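Local structure of hypothetical protein TM1012 (Thermotoga maritima, 2FCL) at residues Q47-E52 with L140-E145. The protein is of unknown function but probably acts as a nucleotidyltransferase related to aminoglycoside 2''-adenylyltransferases. Numbering follows the deposited sequence.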
loop_
_atom_site.group_PDB
_atom_site.type_symbol
_atom_site.label_atom_id
_atom_site.label_comp_id
_atom_site.label_asym_id
_atom_site.label_seq_id
_atom_site.Cartn_x
_atom_site.Cartn_y
_atom_site.Cartn_z
ATOM N N GLN A 47 1.276 -12.143 1.540
ATOM C CA GLN A 47 1.456 -13.039 0.402
ATOM C C GLN A 47 2.532 -14.088 0.620
ATOM O O GLN A 47 2.812 -14.862 -0.280
ATOM C CB GLN A 47 1.735 -12.220 -0.864
ATOM C CG GLN A 47 0.557 -11.320 -1.212
ATOM C CD GLN A 47 0.695 -10.638 -2.537
ATOM O OE1 GLN A 47 0.599 -11.281 -3.577
ATOM N NE2 GLN A 47 0.964 -9.334 -2.517
ATOM N N GLY A 48 3.091 -14.154 1.822
ATOM C CA GLY A 48 4.028 -15.212 2.182
ATOM C C GLY A 48 5.499 -14.861 2.208
ATOM O O GLY A 48 6.323 -15.732 2.495
ATOM N N VAL A 49 5.861 -13.619 1.883
ATOM C CA VAL A 49 7.277 -13.216 1.854
ATOM C C VAL A 49 7.681 -12.857 3.274
ATOM O O VAL A 49 7.051 -12.009 3.883
ATOM C CB VAL A 49 7.509 -12.009 0.922
ATOM C CG1 VAL A 49 9.000 -11.767 0.696
ATOM C CG2 VAL A 49 6.780 -12.187 -0.393
ATOM N N PRO A 50 8.710 -13.527 3.838
ATOM C CA PRO A 50 9.053 -13.280 5.252
ATOM C C PRO A 50 9.856 -11.999 5.482
ATOM O O PRO A 50 11.040 -12.044 5.832
ATOM C CB PRO A 50 9.859 -14.524 5.619
ATOM C CG PRO A 50 10.544 -14.850 4.389
ATOM C CD PRO A 50 9.561 -14.577 3.260
ATOM N N VAL A 51 9.215 -10.859 5.272
ATOM C CA VAL A 51 9.805 -9.558 5.531
ATOM C C VAL A 51 9.238 -9.024 6.842
ATOM O O VAL A 51 8.134 -9.411 7.260
ATOM C CB VAL A 51 9.504 -8.536 4.378
ATOM C CG1 VAL A 51 10.148 -8.990 3.074
ATOM C CG2 VAL A 51 8.001 -8.309 4.194
ATOM N N GLU A 52 9.962 -8.101 7.456
ATOM C CA GLU A 52 9.491 -7.440 8.668
ATOM C C GLU A 52 8.444 -6.409 8.278
ATOM O O GLU A 52 8.606 -5.714 7.286
ATOM C CB GLU A 52 10.637 -6.744 9.403
ATOM N N LEU A 140 -1.413 -5.905 -3.722
ATOM C CA LEU A 140 -0.838 -5.561 -4.987
ATOM C C LEU A 140 0.088 -6.682 -5.471
ATOM O O LEU A 140 0.839 -7.269 -4.712
ATOM C CB LEU A 140 -0.060 -4.240 -4.826
ATOM C CG LEU A 140 0.430 -3.534 -6.090
ATOM C CD1 LEU A 140 -0.679 -3.345 -7.087
ATOM C CD2 LEU A 140 1.022 -2.195 -5.725
ATOM N N SER A 141 0.019 -6.980 -6.756
ATOM C CA SER A 141 0.910 -7.935 -7.410
ATOM C C SER A 141 2.376 -7.783 -7.007
ATOM O O SER A 141 2.912 -6.686 -7.103
ATOM C CB SER A 141 0.817 -7.723 -8.926
ATOM O OG SER A 141 1.850 -8.371 -9.626
ATOM N N LEU A 142 3.003 -8.878 -6.580
ATOM C CA LEU A 142 4.424 -8.853 -6.209
ATOM C C LEU A 142 5.310 -8.544 -7.408
ATOM O O LEU A 142 6.287 -7.824 -7.281
ATOM C CB LEU A 142 4.849 -10.182 -5.589
ATOM C CG LEU A 142 4.185 -10.508 -4.250
ATOM C CD1 LEU A 142 4.621 -11.879 -3.743
ATOM C CD2 LEU A 142 4.485 -9.457 -3.211
ATOM N N GLU A 143 4.953 -9.063 -8.577
ATOM C CA GLU A 143 5.709 -8.763 -9.793
ATOM C C GLU A 143 5.659 -7.277 -10.104
ATOM O O GLU A 143 6.679 -6.668 -10.471
ATOM C CB GLU A 143 5.207 -9.585 -10.985
ATOM C CG GLU A 143 5.492 -11.079 -10.882
ATOM C CD GLU A 143 6.970 -11.427 -11.005
ATOM O OE1 GLU A 143 7.798 -10.514 -11.221
ATOM O OE2 GLU A 143 7.304 -12.620 -10.863
ATOM N N TYR A 144 4.471 -6.683 -9.958
ATOM C CA TYR A 144 4.319 -5.256 -10.164
ATOM C C TYR A 144 5.196 -4.455 -9.189
ATOM O O TYR A 144 5.894 -3.523 -9.594
ATOM C CB TYR A 144 2.844 -4.834 -10.047
ATOM C CG TYR A 144 2.629 -3.359 -10.239
ATOM C CD1 TYR A 144 2.725 -2.482 -9.161
ATOM C CD2 TYR A 144 2.378 -2.837 -11.485
ATOM C CE1 TYR A 144 2.567 -1.141 -9.337
ATOM C CE2 TYR A 144 2.219 -1.507 -11.660
ATOM C CZ TYR A 144 2.310 -0.648 -10.594
ATOM O OH TYR A 144 2.110 0.703 -10.815
ATOM N N GLU A 145 5.160 -4.800 -7.913
ATOM C CA GLU A 145 5.995 -4.085 -6.938
ATOM C C GLU A 145 7.464 -4.283 -7.189
ATOM O O GLU A 145 8.238 -3.351 -7.028
ATOM C CB GLU A 145 5.634 -4.465 -5.522
ATOM C CG GLU A 145 4.199 -4.032 -5.166
ATOM C CD GLU A 145 4.121 -3.232 -3.887
ATOM O OE1 GLU A 145 4.719 -2.145 -3.821
ATOM O OE2 GLU A 145 3.439 -3.647 -2.932
HETATM O O HOH W 1 1.423 -11.328 -6.195
#
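Q47 and L142 bring together two helix ends, the Schellman-closed C-terminus of helix 40-46 and the capped N-terminus of helix 142-149, and illustrate how one side-chain amide can serve both a backbone and an apolar surface. The setting is consistent with a nucleotidyltransferase fold, in which helix 40-46 directly follows strand 36-39.

Polar links come first. Q47 NE2 donates to L140 O at 3.0 Å; the N-H points at the oxygen at 155°, and L140 O lies close to the amide plane of Q47, whereas the donor itself is tilted 35° from the carbonyl plane. The other amide atom probably works through water: a water lies 2.7 Å from Q47 OE1, within hydrogen-bonding reach, and accepts from L142 N in the first turn of the helix. NE2 directly, and OE1 probably through the water, link to the 140-145 backbone, which would tend to restrain the amide's rotation. S43 OG is a further hydrogen-bond partner of Q47 NE2. The chain reaches this far because Q47 is extended beyond CG (chi2 -172°).

Apolar packing follows. The isobutyl group of L142 runs alongside the Q47 amide in the opposite direction, with CD2 3.6 Å from Q47 NE2 and CG 3.7 Å from Q47 OE1. Its other methyl, CD1, meets V49 CG2 at 4.0 Å, and F44 of helix 40-46 touches both V49 and L142.

Each terminus is also closed locally. G48, at positive phi, is the C-prime residue, with V49 N bonded to F44 O. S141 is the N-cap of helix 142-149, its OG taking a nearly straight bond from Y144 N at 3.1 Å and also hydrogen-bonded to O3 of an unidentified ligand, probably from the crystallisation liquor.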